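Local atomic coordinates of FKBP-type peptidyl-prolyl cis-trans isomerase FkpA (Escherichia coli, PDB entry 1Q6H), a protein that accelerates protein folding by catalysing the cis-trans isomerisation of peptide bonds preceding proline, and also acts as a folding chaperone. Residues A[104-109]-A[213-218]; A[116-119]-A[123-126]; A[198-201]-A[207-210]. One frame throughout, in Å; residues are numbered along the deposited sequence.

Interaction 1: residues A[104-109]-A[213-218]; sequences KEYREK and TLVFDV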
loop_
_atom_site.group_PDB
_atom_site.type_symbol
_atom_site.label_atom_id
_atom_site.label_comp_id
_atom_site.label_asym_id
_atom_site.label_seq_id
_atom_site.Cartn_x
_atom_site.Cartn_y
_atom_site.Cartn_z
ATOM N N LYS A 104 -9.314 2.263 37.493
ATOM C CA LYS A 104 -9.949 1.723 38.659
ATOM C C LYS A 104 -9.583 2.577 39.865
ATOM O O LYS A 104 -10.392 2.777 40.781
ATOM C CB LYS A 104 -9.488 0.290 38.898
ATOM C CG LYS A 104 -10.101 -0.347 40.132
ATOM C CD LYS A 104 -9.847 -1.858 40.205
ATOM C CE LYS A 104 -10.610 -2.477 41.387
ATOM N NZ LYS A 104 -10.361 -3.954 41.511
ATOM N N GLU A 105 -8.364 3.076 39.854
ATOM C CA GLU A 105 -7.860 3.867 40.967
ATOM C C GLU A 105 -8.564 5.217 40.951
ATOM O O GLU A 105 -9.000 5.728 41.989
ATOM C CB GLU A 105 -6.350 4.026 40.831
ATOM C CG GLU A 105 -5.723 4.929 41.880
ATOM C CD GLU A 105 -4.217 4.841 41.908
ATOM O OE1 GLU A 105 -3.583 5.012 40.842
ATOM O OE2 GLU A 105 -3.659 4.605 43.000
ATOM N N TYR A 106 -8.681 5.782 39.757
ATOM C CA TYR A 106 -9.349 7.060 39.575
ATOM C C TYR A 106 -10.799 6.979 40.015
ATOM O O TYR A 106 -11.276 7.850 40.760
ATOM C CB TYR A 106 -9.269 7.463 38.117
ATOM C CG TYR A 106 -9.909 8.795 37.796
ATOM C CD1 TYR A 106 -11.256 8.874 37.497
ATOM C CD2 TYR A 106 -9.159 9.950 37.753
ATOM C CE1 TYR A 106 -11.844 10.070 37.181
ATOM C CE2 TYR A 106 -9.746 11.164 37.441
ATOM C CZ TYR A 106 -11.090 11.210 37.151
ATOM O OH TYR A 106 -11.708 12.393 36.847
ATOM N N ARG A 107 -11.498 5.939 39.553
ATOM C CA ARG A 107 -12.906 5.746 39.891
ATOM C C ARG A 107 -13.135 5.570 41.392
ATOM O O ARG A 107 -14.085 6.130 41.944
ATOM C CB ARG A 107 -13.521 4.537 39.166
ATOM C CG ARG A 107 -13.540 4.660 37.667
ATOM C CD ARG A 107 -14.501 3.698 36.962
ATOM N NE ARG A 107 -14.251 2.321 37.373
ATOM C CZ ARG A 107 -13.325 1.512 36.864
ATOM N NH1 ARG A 107 -12.501 1.895 35.889
ATOM N NH2 ARG A 107 -13.198 0.307 37.375
ATOM N N GLU A 108 -12.292 4.785 42.033
ATOM C CA GLU A 108 -12.434 4.497 43.457
ATOM C C GLU A 108 -12.252 5.727 44.331
ATOM O O GLU A 108 -12.996 5.937 45.257
ATOM C CB GLU A 108 -11.465 3.408 43.869
ATOM C CG GLU A 108 -11.856 2.044 43.326
ATOM C CD GLU A 108 -13.035 1.428 44.055
ATOM O OE1 GLU A 108 -12.907 1.215 45.284
ATOM O OE2 GLU A 108 -14.078 1.136 43.402
ATOM N N LYS A 109 -11.267 6.540 44.011
ATOM C CA LYS A 109 -11.061 7.778 44.718
ATOM C C LYS A 109 -12.269 8.736 44.494
ATOM O O LYS A 109 -12.849 9.233 45.448
ATOM C CB LYS A 109 -9.754 8.414 44.258
ATOM C CG LYS A 109 -9.300 9.603 45.086
ATOM C CD LYS A 109 -8.006 10.181 44.526
ATOM C CE LYS A 109 -7.752 11.597 45.022
ATOM N NZ LYS A 109 -7.679 11.675 46.499
ATOM N N THR A 213 -11.100 4.406 31.239
ATOM C CA THR A 213 -12.209 4.987 31.963
ATOM C C THR A 213 -12.465 6.354 31.317
ATOM O O THR A 213 -11.509 7.100 30.977
ATOM C CB THR A 213 -11.855 5.106 33.436
ATOM O OG1 THR A 213 -11.950 3.810 34.046
ATOM C CG2 THR A 213 -12.877 5.952 34.191
ATOM N N LEU A 214 -13.741 6.655 31.074
ATOM C CA LEU A 214 -14.113 7.894 30.405
ATOM C C LEU A 214 -14.802 8.859 31.364
ATOM O O LEU A 214 -15.696 8.449 32.095
ATOM C CB LEU A 214 -15.075 7.609 29.246
ATOM C CG LEU A 214 -14.651 6.542 28.236
ATOM C CD1 LEU A 214 -15.718 6.421 27.129
ATOM C CD2 LEU A 214 -13.261 6.867 27.683
ATOM N N VAL A 215 -14.436 10.140 31.296
ATOM C CA VAL A 215 -15.079 11.171 32.087
ATOM C C VAL A 215 -15.925 12.074 31.188
ATOM O O VAL A 215 -15.381 12.755 30.312
ATOM C CB VAL A 215 -14.054 12.050 32.785
ATOM C CG1 VAL A 215 -14.747 12.974 33.794
ATOM C CG2 VAL A 215 -12.995 11.179 33.497
ATOM N N PHE A 216 -17.244 12.050 31.380
ATOM C CA PHE A 216 -18.171 12.920 30.637
ATOM C C PHE A 216 -18.885 13.942 31.538
ATOM O O PHE A 216 -19.541 13.581 32.516
ATOM C CB PHE A 216 -19.277 12.119 29.950
ATOM C CG PHE A 216 -18.834 11.329 28.776
ATOM C CD1 PHE A 216 -18.744 11.909 27.528
ATOM C CD2 PHE A 216 -18.512 9.980 28.914
ATOM C CE1 PHE A 216 -18.326 11.156 26.441
ATOM C CE2 PHE A 216 -18.092 9.254 27.866
ATOM C CZ PHE A 216 -18.014 9.817 26.612
ATOM N N ASP A 217 -18.786 15.219 31.195
ATOM C CA ASP A 217 -19.615 16.264 31.828
ATOM C C ASP A 217 -20.777 16.474 30.882
ATOM O O ASP A 217 -20.573 16.960 29.767
ATOM C CB ASP A 217 -18.874 17.571 31.964
ATOM C CG ASP A 217 -17.807 17.516 33.004
ATOM O OD1 ASP A 217 -18.106 17.038 34.121
ATOM O OD2 ASP A 217 -16.649 17.939 32.781
ATOM N N VAL A 218 -21.980 16.112 31.310
ATOM C CA VAL A 218 -23.149 16.124 30.435
ATOM C C VAL A 218 -24.254 17.110 30.849
ATOM O O VAL A 218 -24.512 17.296 32.036
ATOM C CB VAL A 218 -23.745 14.753 30.400
ATOM C CG1 VAL A 218 -24.805 14.638 29.316
ATOM C CG2 VAL A 218 -22.646 13.725 30.154
#

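Interaction 2: residues A[116-119]-A[123-126]; sequences VKTS and LVYQ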
loop_
_atom_site.group_PDB
_atom_site.type_symbol
_atom_site.label_atom_id
_atom_site.label_comp_id
_atom_site.label_asym_id
_atom_site.label_seq_id
_atom_site.Cartn_x
_atom_site.Cartn_y
_atom_site.Cartn_z
ATOM N N VAL A 116 -21.024 11.933 45.126
ATOM C CA VAL A 116 -20.791 10.928 44.091
ATOM C C VAL A 116 -21.416 9.600 44.493
ATOM O O VAL A 116 -21.391 9.222 45.668
ATOM C CB VAL A 116 -19.303 10.742 43.863
ATOM C CG1 VAL A 116 -19.048 9.816 42.668
ATOM C CG2 VAL A 116 -18.649 12.115 43.662
ATOM N N LYS A 117 -22.002 8.920 43.520
ATOM C CA LYS A 117 -22.597 7.606 43.737
ATOM C C LYS A 117 -22.003 6.582 42.792
ATOM O O LYS A 117 -21.425 6.944 41.749
ATOM C CB LYS A 117 -24.121 7.682 43.574
ATOM C CG LYS A 117 -24.817 8.396 44.752
ATOM C CD LYS A 117 -26.278 8.631 44.473
ATOM C CE LYS A 117 -26.985 9.268 45.683
ATOM N NZ LYS A 117 -28.370 9.702 45.321
ATOM N N THR A 118 -22.046 5.318 43.219
ATOM C CA THR A 118 -21.633 4.201 42.392
ATOM C C THR A 118 -22.866 3.360 42.149
ATOM O O THR A 118 -23.571 3.015 43.086
ATOM C CB THR A 118 -20.548 3.402 43.085
ATOM O OG1 THR A 118 -19.392 4.233 43.297
ATOM C CG2 THR A 118 -20.045 2.247 42.146
ATOM N N SER A 119 -23.165 3.008 40.902
ATOM C CA SER A 119 -24.349 2.172 40.659
ATOM C C SER A 119 -24.019 0.702 40.781
ATOM O O SER A 119 -22.865 0.327 40.895
ATOM C CB SER A 119 -24.893 2.411 39.262
ATOM O OG SER A 119 -24.079 1.744 38.332
ATOM N N LEU A 123 -20.890 1.967 37.252
ATOM C CA LEU A 123 -20.874 3.324 36.774
ATOM C C LEU A 123 -20.721 4.246 37.993
ATOM O O LEU A 123 -21.393 4.053 39.033
ATOM C CB LEU A 123 -22.199 3.639 36.099
ATOM C CG LEU A 123 -22.414 5.101 35.700
ATOM C CD1 LEU A 123 -21.495 5.520 34.560
ATOM C CD2 LEU A 123 -23.843 5.287 35.282
ATOM N N VAL A 124 -19.851 5.246 37.888
ATOM C CA VAL A 124 -19.726 6.224 38.942
ATOM C C VAL A 124 -20.297 7.550 38.434
ATOM O O VAL A 124 -20.038 7.973 37.291
ATOM C CB VAL A 124 -18.268 6.364 39.376
ATOM C CG1 VAL A 124 -18.095 7.407 40.468
ATOM C CG2 VAL A 124 -17.716 5.006 39.789
ATOM N N TYR A 125 -21.127 8.199 39.240
ATOM C CA TYR A 125 -21.767 9.422 38.765
ATOM C C TYR A 125 -22.031 10.453 39.826
ATOM O O TYR A 125 -22.133 10.159 41.012
ATOM C CB TYR A 125 -23.067 9.088 38.027
ATOM C CG TYR A 125 -24.145 8.510 38.884
ATOM C CD1 TYR A 125 -24.248 7.137 39.060
ATOM C CD2 TYR A 125 -25.044 9.316 39.540
ATOM C CE1 TYR A 125 -25.209 6.598 39.848
ATOM C CE2 TYR A 125 -26.017 8.785 40.325
ATOM C CZ TYR A 125 -26.097 7.418 40.478
ATOM O OH TYR A 125 -27.066 6.846 41.252
ATOM N N GLN A 126 -22.129 11.689 39.363
ATOM C CA GLN A 126 -22.378 12.829 40.222
ATOM C C GLN A 126 -23.430 13.710 39.588
ATOM O O GLN A 126 -23.203 14.320 38.549
ATOM C CB GLN A 126 -21.109 13.610 40.414
ATOM C CG GLN A 126 -21.259 14.810 41.315
ATOM C CD GLN A 126 -19.987 15.598 41.379
ATOM O OE1 GLN A 126 -19.193 15.589 40.427
ATOM N NE2 GLN A 126 -19.777 16.285 42.483
HETATM O O HOH W 1 -26.447 4.551 42.389
#

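Interaction 3: residues A[198-201]-A[207-210]; sequences LAYG and GIPP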
loop_
_atom_site.group_PDB
_atom_site.type_symbol
_atom_site.label_atom_id
_atom_site.label_comp_id
_atom_site.label_asym_id
_atom_site.label_seq_id
_atom_site.Cartn_x
_atom_site.Cartn_y
_atom_site.Cartn_z
ATOM N N LEU A 198 -18.269 -0.546 30.459
ATOM C CA LEU A 198 -19.527 0.102 30.050
ATOM C C LEU A 198 -19.272 1.152 28.943
ATOM O O LEU A 198 -20.121 1.985 28.668
ATOM C CB LEU A 198 -20.198 0.829 31.247
ATOM C CG LEU A 198 -20.489 -0.088 32.433
ATOM C CD1 LEU A 198 -20.933 0.674 33.744
ATOM C CD2 LEU A 198 -21.517 -1.136 32.013
ATOM N N ALA A 199 -18.095 1.100 28.345
ATOM C CA ALA A 199 -17.700 2.018 27.291
ATOM C C ALA A 199 -17.102 1.259 26.096
ATOM O O ALA A 199 -17.805 0.470 25.479
ATOM C CB ALA A 199 -16.732 3.034 27.833
ATOM N N TYR A 200 -15.822 1.473 25.771
ATOM C CA TYR A 200 -15.225 0.827 24.575
ATOM C C TYR A 200 -14.321 -0.345 24.905
ATOM O O TYR A 200 -13.681 -0.915 24.014
ATOM C CB TYR A 200 -14.484 1.855 23.716
ATOM C CG TYR A 200 -15.440 2.951 23.304
ATOM C CD1 TYR A 200 -16.368 2.736 22.298
ATOM C CD2 TYR A 200 -15.467 4.158 23.982
ATOM C CE1 TYR A 200 -17.286 3.703 21.959
ATOM C CE2 TYR A 200 -16.390 5.143 23.657
ATOM C CZ TYR A 200 -17.304 4.903 22.639
ATOM O OH TYR A 200 -18.206 5.889 22.284
ATOM N N GLY A 201 -14.267 -0.691 26.192
ATOM C CA GLY A 201 -13.555 -1.882 26.653
ATOM C C GLY A 201 -12.076 -1.998 26.319
ATOM O O GLY A 201 -11.331 -1.018 26.227
ATOM N N GLY A 207 -8.742 7.491 19.338
ATOM C CA GLY A 207 -8.813 8.544 20.344
ATOM C C GLY A 207 -9.071 8.039 21.767
ATOM O O GLY A 207 -8.924 8.774 22.751
ATOM N N ILE A 208 -9.461 6.776 21.892
ATOM C CA ILE A 208 -9.687 6.173 23.197
ATOM C C ILE A 208 -8.883 4.892 23.364
ATOM O O ILE A 208 -9.181 3.865 22.757
ATOM C CB ILE A 208 -11.141 5.907 23.403
ATOM C CG1 ILE A 208 -11.885 7.228 23.270
ATOM C CG2 ILE A 208 -11.358 5.258 24.798
ATOM C CD1 ILE A 208 -13.369 7.124 23.463
ATOM N N PRO A 209 -7.832 4.964 24.165
ATOM C CA PRO A 209 -6.985 3.792 24.391
ATOM C C PRO A 209 -7.683 2.634 25.120
ATOM O O PRO A 209 -8.722 2.766 25.767
ATOM C CB PRO A 209 -5.800 4.344 25.199
ATOM C CG PRO A 209 -5.903 5.876 25.084
ATOM C CD PRO A 209 -7.330 6.179 24.835
ATOM N N PRO A 210 -7.107 1.454 24.958
ATOM C CA PRO A 210 -7.621 0.233 25.574
ATOM C C PRO A 210 -7.927 0.388 27.035
ATOM O O PRO A 210 -7.114 0.958 27.782
ATOM C CB PRO A 210 -6.457 -0.749 25.396
ATOM C CG PRO A 210 -5.770 -0.288 24.206
ATOM C CD PRO A 210 -5.909 1.205 24.154
HETATM O O HOH W 2 -11.335 1.736 26.002
#

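Interaction 1: residues A[104-109]-A[213-218]
Tyr106 and Arg107, neighbours on one turn of the long helix 70-112, reach down to Thr213 and Val215 at the start of the final strand. The backbones stay well apart: Arg107 CA lies 8.0 Å from Thr213 CA, and Tyr106 CA is 10.3 Å from Val215 CA, so the space is bridged by side chains alone. Within the helix, regular turns such as Glu108 N to Lys104 O (3.0 Å) hold Tyr106 and Arg107 on adjoining positions of the turn, while Thr213 is still extended loop and the strand proper begins at Leu214.

The polar link is made by Arg107. Its chain leaves the helix and then bends at chi3 (-53°), which turns the guanidinium back along its own helix, one face lying against Lys104 CA. This leaves its edge for Thr213: NH1 donates to OG1 at 2.7 Å, with the acceptor almost in the guanidinium plane, though the bond is bent, with 139° at the hydrogen. Beside that bond the methylene carbons rest on the threonine methyl, Arg107 CG lying 3.8 Å from Thr213 CG2, so a mostly buried threonine is gripped by both its branches. Tyr106 extends with CG anti to its backbone N (chi1 -179°), and its side chain and that of Val215 cross at about a right angle, Tyr106 OH coming 3.8 Å from Val215 CG2.

Ile151 also touches Tyr106, and Val193 and Pro195 flank Arg107. Phe216, one residue along, faces the other way, meeting Trp177 edge-to-face and Phe156 with roughly perpendicular planes, aromatics that in FKBP relatives line the proline pocket. The helix therefore packs on the back of the FKBP-fold antiparallel sheet, joining the N-terminal helical region to the catalytic domain.

Interaction 2: residues A[116-119]-A[123-126]
The phenol ring of Tyr125 lies across the aliphatic base of Lys117, its partner on the neighbouring strand. Lys117 CB sits over one ring face, 4.0 Å from the centroid and offset toward the hydroxyl end, a CH-pi contact, and CD follows alongside OH before the extended chain leads its amine away. Chi1 of 66° sets the Tyr125 ring between its backbone N and carbonyl, swinging it back over the facing strand, where Ser119 CB approaches an edge. A water lies 2.6 Å from Tyr125 OH and bonds weakly to Thr118 O. With Tyr125 cut back to an alanine, the lysine methylenes would probably lose their cover and the water its phenol partner.

On the other face of the sheet Val116 and Val124 meet obliquely, methyl to methyl, with CG1 to CG1 a tight 3.4 Å; Phe110 of the long helix touches both.

Backbone bonds fix the register. Lys117 and Tyr125 form a hydrogen-bonded pair, N to O in both directions at 2.8 Å, and Ser119 N donates to Leu123 O nearer the turn. There Ser119 OG lies 3.5 Å from Leu123 CB, though that hydroxyl is hydrogen-bonded to Glu179 and Thr121. With Val124 and Gln126 bonded on to strand 189-194, this is an antiparallel beta hairpin that adds an edge strand to the sheet straight after the long helix.

Interaction 3: residues A[198-201]-A[207-210]
Tyr200 and Ile208 turn to each other through matching first torsions: in both, the gamma carbon of the main branch stands beside the backbone N and anti to the carbonyl carbon (chi1 -58° in each). From there the isoleucine chain runs on extended to CD1, and this methyl makes the closest contact with the tyrosine ring. Both residues belong to the long loop between the last two strands of the FKBP fold, here running between strands 189-194 and 214-223. In FKBP relatives the corresponding loop, with its tyrosine, borders the pocket that receives the substrate proline, and Tyr200 is placed consistently with such a role.

The methyl meets the CD2-CE2 bond of the ring: Ile208 CD1 lies 3.6 Å from Tyr200 CE2 and 3.7 Å from Tyr200 CD2, and the two side chains cross obliquely. Leu214 of the last strand touches both residues, and Ile174 and Val205 also lie against the tyrosine, so the pair is part of a larger apolar cluster, with Ile208 buried in it.

Farther along, the two arms are held by polar atoms instead. Gly201 CA and Pro210 CA are 6.4 Å apart, and Gly201 has a backbone hydrogen bond to Asn211. Pro210 O accepts from Asn99 ND2, tying this arm to the long helix 70-112. Neither Pro209 nor Pro210 has an amide hydrogen to offer across the gap, and the nearby carbonyl oxygens, Gly201 O and Pro209 O, are both acceptors 4.6 Å apart. Pro209 O also accepts from Ser212 OG. A single water reconciles the two carbonyls: it donates to Gly201 O at 2.8 Å and to Pro209 O at 2.8 Å.

In the fold
All three contacts involve the FKBP sheet or the loop between its last strands, and none is wholly core or wholly surface. Interactions 1 and 2 lie on the side where helix 70-112 meets the sheet, their centres about 9 Å apart, and they touch through Arg107 CB and Val124 CG2. Interaction 1 relies on long side chains over widely spaced backbones; interaction 2, which alone has exposed residues among those that touch, relies on backbone bonding. Interaction 3 lacks direct hydrogen bonds between its segments and joins two arms of one loop by apolar packing and water. Leu214 links 213-218 to both arms of that loop, and Leu198 reaches Leu123 of the hairpin.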